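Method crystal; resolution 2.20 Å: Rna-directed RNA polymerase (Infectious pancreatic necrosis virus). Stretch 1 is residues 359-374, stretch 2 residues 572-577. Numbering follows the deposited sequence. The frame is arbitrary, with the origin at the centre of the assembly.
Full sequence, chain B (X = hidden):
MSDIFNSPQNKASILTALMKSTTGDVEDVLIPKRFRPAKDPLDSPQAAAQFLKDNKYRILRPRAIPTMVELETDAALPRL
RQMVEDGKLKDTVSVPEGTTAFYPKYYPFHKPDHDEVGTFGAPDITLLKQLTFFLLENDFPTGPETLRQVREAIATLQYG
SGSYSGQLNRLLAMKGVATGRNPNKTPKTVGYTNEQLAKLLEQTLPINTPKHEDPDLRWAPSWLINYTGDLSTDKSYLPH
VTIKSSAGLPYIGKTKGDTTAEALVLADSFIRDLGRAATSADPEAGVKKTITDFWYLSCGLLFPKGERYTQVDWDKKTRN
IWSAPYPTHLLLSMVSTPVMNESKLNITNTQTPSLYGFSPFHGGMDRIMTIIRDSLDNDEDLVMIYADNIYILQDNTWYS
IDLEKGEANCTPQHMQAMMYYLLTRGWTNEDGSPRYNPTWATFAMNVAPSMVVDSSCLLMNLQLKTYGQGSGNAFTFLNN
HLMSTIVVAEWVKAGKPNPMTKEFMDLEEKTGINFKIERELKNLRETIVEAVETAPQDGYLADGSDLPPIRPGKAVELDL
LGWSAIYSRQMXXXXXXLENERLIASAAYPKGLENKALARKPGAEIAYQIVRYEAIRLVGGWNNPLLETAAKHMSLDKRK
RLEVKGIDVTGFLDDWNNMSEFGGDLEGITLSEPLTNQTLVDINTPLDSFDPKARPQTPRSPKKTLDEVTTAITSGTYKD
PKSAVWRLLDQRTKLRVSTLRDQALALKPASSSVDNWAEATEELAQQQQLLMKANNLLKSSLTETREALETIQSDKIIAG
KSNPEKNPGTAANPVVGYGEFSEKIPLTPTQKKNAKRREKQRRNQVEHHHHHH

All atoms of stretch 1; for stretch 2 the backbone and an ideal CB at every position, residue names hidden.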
ATOM      1  N   SER B 359      12.688  -6.565  -4.553  1.00 34.76           N
ATOM      2  CA  SER B 359      12.695  -6.480  -6.004  1.00 33.59           C
ATOM      3  C   SER B 359      13.220  -7.818  -6.543  1.00 37.30           C
ATOM      4  O   SER B 359      14.255  -8.289  -6.052  1.00 36.89           O
ATOM      5  CB  SER B 359      13.562  -5.324  -6.488  1.00 35.55           C
ATOM      6  OG  SER B 359      13.646  -5.384  -7.903  1.00 43.14           O
ATOM      7  N   PRO B 360      12.540  -8.461  -7.522  1.00 32.92           N
ATOM      8  CA  PRO B 360      13.067  -9.744  -8.034  1.00 32.44           C
ATOM      9  C   PRO B 360      14.239  -9.530  -8.998  1.00 35.13           C
ATOM     10  O   PRO B 360      14.965 -10.475  -9.316  1.00 33.02           O
ATOM     11  CB  PRO B 360      11.857 -10.361  -8.749  1.00 33.36           C
ATOM     12  CG  PRO B 360      11.046  -9.159  -9.229  1.00 36.93           C
ATOM     13  CD  PRO B 360      11.285  -8.056  -8.212  1.00 32.80           C
ATOM     14  N   PHE B 361      14.410  -8.287  -9.464  1.00 32.99           N
ATOM     15  CA  PHE B 361      15.462  -7.922 -10.399  1.00 34.40           C
ATOM     16  C   PHE B 361      16.803  -7.768  -9.683  1.00 38.34           C
ATOM     17  O   PHE B 361      16.861  -7.820  -8.450  1.00 37.47           O
ATOM     18  CB  PHE B 361      15.069  -6.660 -11.189  1.00 35.79           C
ATOM     19  CG  PHE B 361      13.892  -6.957 -12.095  1.00 36.30           C
ATOM     20  CD1 PHE B 361      14.044  -7.771 -13.221  1.00 38.66           C
ATOM     21  CD2 PHE B 361      12.624  -6.488 -11.783  1.00 36.56           C
ATOM     22  CE1 PHE B 361      12.944  -8.102 -14.019  1.00 38.87           C
ATOM     23  CE2 PHE B 361      11.538  -6.810 -12.579  1.00 38.35           C
ATOM     24  CZ  PHE B 361      11.704  -7.614 -13.696  1.00 37.25           C
ATOM     25  N   HIS B 362      17.895  -7.687 -10.463  1.00 35.61           N
ATOM     26  CA  HIS B 362      19.257  -7.522  -9.951  1.00 36.35           C
ATOM     27  C   HIS B 362      19.620  -8.648  -8.942  1.00 41.57           C
ATOM     28  O   HIS B 362      20.247  -8.413  -7.898  1.00 42.47           O
ATOM     29  CB  HIS B 362      19.443  -6.094  -9.369  1.00 37.57           C
ATOM     30  CG  HIS B 362      19.252  -5.050 -10.425  1.00 41.49           C
ATOM     31  ND1 HIS B 362      18.103  -4.281 -10.475  1.00 42.87           N
ATOM     32  CD2 HIS B 362      20.006  -4.785 -11.525  1.00 44.63           C
ATOM     33  CE1 HIS B 362      18.194  -3.555 -11.582  1.00 42.73           C
ATOM     34  NE2 HIS B 362      19.325  -3.818 -12.246  1.00 44.35           N
ATOM     35  N   GLY B 363      19.199  -9.867  -9.290  1.00 37.08           N
ATOM     36  CA  GLY B 363      19.456 -11.073  -8.518  1.00 35.34           C
ATOM     37  C   GLY B 363      18.541 -11.373  -7.359  1.00 35.57           C
ATOM     38  O   GLY B 363      18.785 -12.353  -6.655  1.00 35.21           O
ATOM     39  N   GLY B 364      17.509 -10.538  -7.145  1.00 32.34           N
ATOM     40  CA  GLY B 364      16.528 -10.708  -6.055  1.00 31.51           C
ATOM     41  C   GLY B 364      15.834 -12.068  -6.051  1.00 35.30           C
ATOM     42  O   GLY B 364      15.784 -12.752  -5.022  1.00 34.98           O
ATOM     43  N   MET B 365      15.308 -12.481  -7.221  1.00 32.51           N
ATOM     44  CA  MET B 365      14.659 -13.782  -7.396  1.00 31.15           C
ATOM     45  C   MET B 365      15.668 -14.949  -7.136  1.00 35.80           C
ATOM     46  O   MET B 365      15.323 -15.907  -6.432  1.00 35.78           O
ATOM     47  CB  MET B 365      14.021 -13.902  -8.790  1.00 32.04           C
ATOM     48  CG  MET B 365      13.266 -15.229  -8.996  1.00 33.90           C
ATOM     49  SD  MET B 365      11.918 -15.450  -7.811  1.00 37.58           S
ATOM     50  CE  MET B 365      10.631 -14.596  -8.649  1.00 32.01           C
ATOM     51  N   ASP B 366      16.913 -14.839  -7.633  1.00 31.92           N
ATOM     52  CA  ASP B 366      17.896 -15.881  -7.360  1.00 32.74           C
ATOM     53  C   ASP B 366      18.211 -15.990  -5.865  1.00 38.65           C
ATOM     54  O   ASP B 366      18.364 -17.115  -5.378  1.00 39.15           O
ATOM     55  CB  ASP B 366      19.182 -15.698  -8.164  1.00 35.71           C
ATOM     56  CG  ASP B 366      20.041 -16.963  -8.125  1.00 42.58           C
ATOM     57  OD1 ASP B 366      19.528 -18.048  -8.509  1.00 40.83           O
ATOM     58  OD2 ASP B 366      21.197 -16.881  -7.665  1.00 48.80           O
ATOM     59  N   ARG B 367      18.250 -14.846  -5.127  1.00 37.26           N
ATOM     60  CA  ARG B 367      18.455 -14.832  -3.654  1.00 37.58           C
ATOM     61  C   ARG B 367      17.325 -15.598  -2.954  1.00 39.93           C
ATOM     62  O   ARG B 367      17.589 -16.407  -2.069  1.00 39.84           O
ATOM     63  CB  ARG B 367      18.553 -13.393  -3.108  1.00 36.56           C
ATOM     64  CG  ARG B 367      19.844 -12.696  -3.498  1.00 36.85           C
ATOM     65  CD  ARG B 367      20.037 -11.424  -2.702  1.00 39.88           C
ATOM     66  NE  ARG B 367      21.381 -10.879  -2.872  1.00 45.53           N
ATOM     67  CZ  ARG B 367      22.007 -10.119  -1.975  1.00 60.12           C
ATOM     68  NH1 ARG B 367      21.417  -9.815  -0.828  1.00 52.19           N
ATOM     69  NH2 ARG B 367      23.233  -9.671  -2.214  1.00 51.85           N
ATOM     70  N   ILE B 368      16.069 -15.383  -3.399  1.00 37.36           N
ATOM     71  CA  ILE B 368      14.875 -16.077  -2.893  1.00 36.10           C
ATOM     72  C   ILE B 368      14.996 -17.584  -3.176  1.00 39.66           C
ATOM     73  O   ILE B 368      14.798 -18.387  -2.263  1.00 40.06           O
ATOM     74  CB  ILE B 368      13.577 -15.473  -3.517  1.00 37.77           C
ATOM     75  CG1 ILE B 368      13.296 -14.052  -2.999  1.00 37.13           C
ATOM     76  CG2 ILE B 368      12.347 -16.423  -3.373  1.00 37.35           C
ATOM     77  CD1 ILE B 368      12.872 -13.926  -1.584  1.00 40.08           C
ATOM     78  N   MET B 369      15.363 -17.959  -4.431  1.00 34.39           N
ATOM     79  CA  MET B 369      15.515 -19.372  -4.823  1.00 34.25           C
ATOM     80  C   MET B 369      16.630 -20.068  -4.028  1.00 39.35           C
ATOM     81  O   MET B 369      16.457 -21.231  -3.664  1.00 40.88           O
ATOM     82  CB  MET B 369      15.733 -19.517  -6.325  1.00 35.59           C
ATOM     83  CG  MET B 369      14.492 -19.141  -7.139  1.00 37.38           C
ATOM     84  SD  MET B 369      12.982 -20.115  -6.765  1.00 41.76           S
ATOM     85  CE  MET B 369      13.513 -21.774  -7.225  1.00 37.93           C
ATOM     86  N   THR B 370      17.720 -19.343  -3.681  1.00 34.21           N
ATOM     87  CA  THR B 370      18.800 -19.865  -2.834  1.00 36.00           C
ATOM     88  C   THR B 370      18.232 -20.156  -1.429  1.00 41.33           C
ATOM     89  O   THR B 370      18.464 -21.231  -0.894  1.00 41.89           O
ATOM     90  CB  THR B 370      19.994 -18.880  -2.802  1.00 40.96           C
ATOM     91  OG1 THR B 370      20.518 -18.768  -4.123  1.00 44.79           O
ATOM     92  CG2 THR B 370      21.121 -19.335  -1.872  1.00 41.63           C
ATOM     93  N   ILE B 371      17.455 -19.214  -0.864  1.00 40.08           N
ATOM     94  CA  ILE B 371      16.833 -19.361   0.459  1.00 39.64           C
ATOM     95  C   ILE B 371      15.876 -20.573   0.430  1.00 44.66           C
ATOM     96  O   ILE B 371      15.954 -21.408   1.333  1.00 47.21           O
ATOM     97  CB  ILE B 371      16.147 -18.044   0.937  1.00 40.21           C
ATOM     98  CG1 ILE B 371      17.217 -16.978   1.309  1.00 40.71           C
ATOM     99  CG2 ILE B 371      15.224 -18.299   2.141  1.00 40.01           C
ATOM    100  CD1 ILE B 371      16.757 -15.531   1.097  1.00 41.42           C
ATOM    101  N   ILE B 372      15.047 -20.704  -0.630  1.00 39.06           N
ATOM    102  CA  ILE B 372      14.101 -21.817  -0.799  1.00 39.60           C
ATOM    103  C   ILE B 372      14.849 -23.162  -0.908  1.00 46.34           C
ATOM    104  O   ILE B 372      14.496 -24.111  -0.203  1.00 46.11           O
ATOM    105  CB  ILE B 372      13.142 -21.580  -2.004  1.00 40.87           C
ATOM    106  CG1 ILE B 372      12.102 -20.469  -1.670  1.00 39.09           C
ATOM    107  CG2 ILE B 372      12.448 -22.893  -2.469  1.00 41.51           C
ATOM    108  CD1 ILE B 372      11.258 -19.966  -2.902  1.00 43.54           C
ATOM    109  N   ARG B 373      15.880 -23.230  -1.767  1.00 44.52           N
ATOM    110  CA  ARG B 373      16.664 -24.453  -1.999  1.00 45.59           C
ATOM    111  C   ARG B 373      17.380 -24.914  -0.726  1.00 50.55           C
ATOM    112  O   ARG B 373      17.342 -26.108  -0.425  1.00 50.75           O
ATOM    113  CB  ARG B 373      17.655 -24.280  -3.163  1.00 44.16           C
ATOM    114  CG  ARG B 373      16.958 -24.338  -4.543  1.00 48.60           C
ATOM    115  CD  ARG B 373      17.936 -24.146  -5.690  1.00 63.77           C
ATOM    116  NE  ARG B 373      18.204 -22.725  -5.934  1.00 79.80           N
ATOM    117  CZ  ARG B 373      19.105 -22.247  -6.795  1.00 88.55           C
ATOM    118  NH1 ARG B 373      19.862 -23.078  -7.510  1.00 67.05           N
ATOM    119  NH2 ARG B 373      19.260 -20.935  -6.942  1.00 65.97           N
ATOM    120  N   ASP B 374      17.977 -23.978   0.042  1.00 47.85           N
ATOM    121  CA  ASP B 374      18.648 -24.300   1.301  1.00 50.37           C
ATOM    122  C   ASP B 374      17.637 -24.850   2.319  1.00 53.70           C
ATOM    123  O   ASP B 374      17.948 -25.820   3.011  1.00 55.36           O
ATOM    124  CB  ASP B 374      19.417 -23.077   1.872  1.00 53.96           C
ATOM    125  CG  ASP B 374      20.635 -22.624   1.059  1.00 75.82           C
ATOM    126  OD1 ASP B 374      20.906 -23.234  -0.017  1.00 79.30           O
ATOM    127  OD2 ASP B 374      21.303 -21.650   1.480  1.00 84.03           O
ATOM    128  N   UNK B 572      23.423 -18.617 -14.994  1.00 43.48           N
ATOM    129  CA  UNK B 572      23.502 -19.709 -14.007  1.00 43.49           C
ATOM    130  C   UNK B 572      22.758 -19.318 -12.732  1.00 47.59           C
ATOM    131  O   UNK B 572      23.255 -19.463 -11.612  1.00 47.45           O
ATOM    132  CB  UNK B 572      24.959 -20.048 -13.686  1.00 43.49           C
ATOM    133  N   UNK B 573      21.546 -18.818 -12.933  1.00 41.85           N
ATOM    134  CA  UNK B 573      20.691 -18.381 -11.855  1.00 40.57           C
ATOM    135  C   UNK B 573      19.264 -18.328 -12.304  1.00 39.81           C
ATOM    136  O   UNK B 573      18.964 -18.379 -13.506  1.00 38.17           O
ATOM    137  CB  UNK B 573      21.133 -17.015 -11.327  1.00 40.57           C
ATOM    138  N   UNK B 574      18.373 -18.237 -11.311  1.00 35.02           N
ATOM    139  CA  UNK B 574      16.958 -18.025 -11.549  1.00 33.74           C
ATOM    140  C   UNK B 574      16.728 -16.540 -11.761  1.00 38.21           C
ATOM    141  O   UNK B 574      17.359 -15.698 -11.094  1.00 39.55           O
ATOM    142  CB  UNK B 574      16.111 -18.557 -10.391  1.00 33.74           C
ATOM    143  N   UNK B 575      15.864 -16.225 -12.718  1.00 32.90           N
ATOM    144  CA  UNK B 575      15.506 -14.847 -13.067  1.00 32.72           C
ATOM    145  C   UNK B 575      13.970 -14.716 -12.993  1.00 37.59           C
ATOM    146  O   UNK B 575      13.281 -15.721 -13.186  1.00 37.38           O
ATOM    147  CB  UNK B 575      16.027 -14.477 -14.457  1.00 32.72           C
ATOM    148  N   UNK B 576      13.400 -13.523 -12.723  1.00 33.34           N
ATOM    149  CA  UNK B 576      11.942 -13.440 -12.678  1.00 31.90           C
ATOM    150  C   UNK B 576      11.299 -13.283 -14.054  1.00 35.44           C
ATOM    151  O   UNK B 576      11.849 -12.657 -14.963  1.00 34.53           O
ATOM    152  CB  UNK B 576      11.524 -12.268 -11.788  1.00 31.90           C
ATOM    153  N   UNK B 577      10.095 -13.820 -14.167  1.00 31.39           N
ATOM    154  CA  UNK B 577       9.195 -13.622 -15.288  1.00 30.78           C
ATOM    155  C   UNK B 577       7.823 -13.341 -14.667  1.00 33.38           C
ATOM    156  O   UNK B 577       7.405 -14.014 -13.686  1.00 29.76           O
ATOM    157  CB  UNK B 577       9.171 -14.828 -16.229  1.00 30.78           C
TER

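Position 572 lies just before the strand, with phi/psi of 59/48, a left-handed conformation most comfortable for glycine, asparagine or aspartate. Its CA-to-CB bond points sideways, and nothing of stretch 1 comes within 5.5 Å of the ideal CB. The residue is Glu572, whose side chain leads away; its backbone O accepts a hydrogen bond from water 2, 3.2 Å from the water oxygen.

Position 573 is extended, and its CB points sideways, yet the ideal CB lies a tight 3.4 Å from Asp366 CG. The visible CA of Gly363 leaves an open surface nearby, where no side chain intervenes. A flexible, unbranched chain such as methionine or glutamine suits such a place. The deposited residue is Met573, which reaches along to the turn before the helix and sets CE 3.8 Å from Gly363 CA.

At 574 the CB points toward the helix, with Met369 CG at 3.7 Å and Asp366 OD1 at 3.9 Å from the ideal position. The backbone N donates to Asp366 OD1 at 3.0 Å and 167°, a bond that any residue except proline could make. Beyond CB lie the thioether of Met369 and the guanidinium of Arg373, so a large apolar group, leucine, methionine or an aromatic, would fit. Phe574 exploits both neighbours: Met369 CE sits over its ring face, 4.0 Å from the centroid, while Arg373 NH2 approaches the ring edge, 3.5 Å from Phe574 CD2. The same NH2 forms a salt bridge with Asp366 OD1 at 3.3 Å, so the acid joins strand backbone and arginine. Water 1 adds a bridge, accepting from Asp366 N at 2.9 Å and donating to Phe574 O at 2.8 Å.

Position 575 turns its CB away, and stretch 1 sets little restriction; beta-branched residues suit its extended angles. It is Val575, contacted mainly through its backbone, with Met365 CG 4.1 Å from Val575 C.

At 576 the CB again points toward stretch 1, 3.6 Å from Pro360 CB and 4.0 Å from Met365 CE, with the Phe361 ring beyond. This apolar setting favours a compact hydrophobic residue such as valine, leucine or proline, and phi of -83° permits the last. Pro576 lays CG over the Phe361 ring face, 4.1 Å from the centroid, and places CD 4.0 Å from Met365 CB.

Position 577 points away, with nothing of stretch 1 near its CB, so many residues would do. Val577 suits the extended backbone.

Stretch 2 (572-577) EMFVPV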
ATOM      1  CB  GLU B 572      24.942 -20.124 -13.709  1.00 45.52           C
ATOM      2  CG  GLU B 572      25.573 -20.963 -14.807  1.00 52.35           C
ATOM      3  CD  GLU B 572      26.920 -21.489 -14.383  1.00 74.41           C
ATOM      4  OE1 GLU B 572      26.945 -22.555 -13.730  1.00 70.88           O
ATOM      5  OE2 GLU B 572      27.936 -20.789 -14.612  1.00 72.77           O
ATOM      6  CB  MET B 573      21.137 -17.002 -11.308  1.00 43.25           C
ATOM      7  CG  MET B 573      21.111 -15.876 -12.327  1.00 47.28           C
ATOM      8  SD  MET B 573      22.100 -14.455 -11.751  1.00 51.78           S
ATOM      9  CE  MET B 573      20.814 -13.495 -11.061  1.00 46.45           C
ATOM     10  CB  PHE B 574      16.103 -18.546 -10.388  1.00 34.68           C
ATOM     11  CG  PHE B 574      16.029 -20.045 -10.362  1.00 35.05           C
ATOM     12  CD1 PHE B 574      15.034 -20.719 -11.058  1.00 36.49           C
ATOM     13  CD2 PHE B 574      16.936 -20.786  -9.619  1.00 36.23           C
ATOM     14  CE1 PHE B 574      14.954 -22.116 -11.016  1.00 37.65           C
ATOM     15  CE2 PHE B 574      16.871 -22.184  -9.603  1.00 38.95           C
ATOM     16  CZ  PHE B 574      15.884 -22.837 -10.301  1.00 36.41           C
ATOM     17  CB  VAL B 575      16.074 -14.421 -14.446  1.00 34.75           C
ATOM     18  CG1 VAL B 575      17.599 -14.442 -14.437  1.00 34.83           C
ATOM     19  CG2 VAL B 575      15.524 -15.295 -15.581  1.00 34.05           C
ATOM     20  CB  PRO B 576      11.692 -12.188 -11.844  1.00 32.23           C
ATOM     21  CG  PRO B 576      12.862 -11.298 -12.149  1.00 35.59           C
ATOM     22  CD  PRO B 576      14.027 -12.213 -12.421  1.00 32.69           C
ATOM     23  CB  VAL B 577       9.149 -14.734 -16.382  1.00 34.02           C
ATOM     24  CG1 VAL B 577      10.484 -14.875 -17.091  1.00 33.08           C
ATOM     25  CG2 VAL B 577       8.636 -16.079 -15.850  1.00 33.59           C
TER
HETATM   26  O   HOH W   1      17.471 -13.170  -9.958  1.00 31.15           O
HETATM   27  O   HOH W   2      21.856 -20.435  -8.942  1.00 73.43           O
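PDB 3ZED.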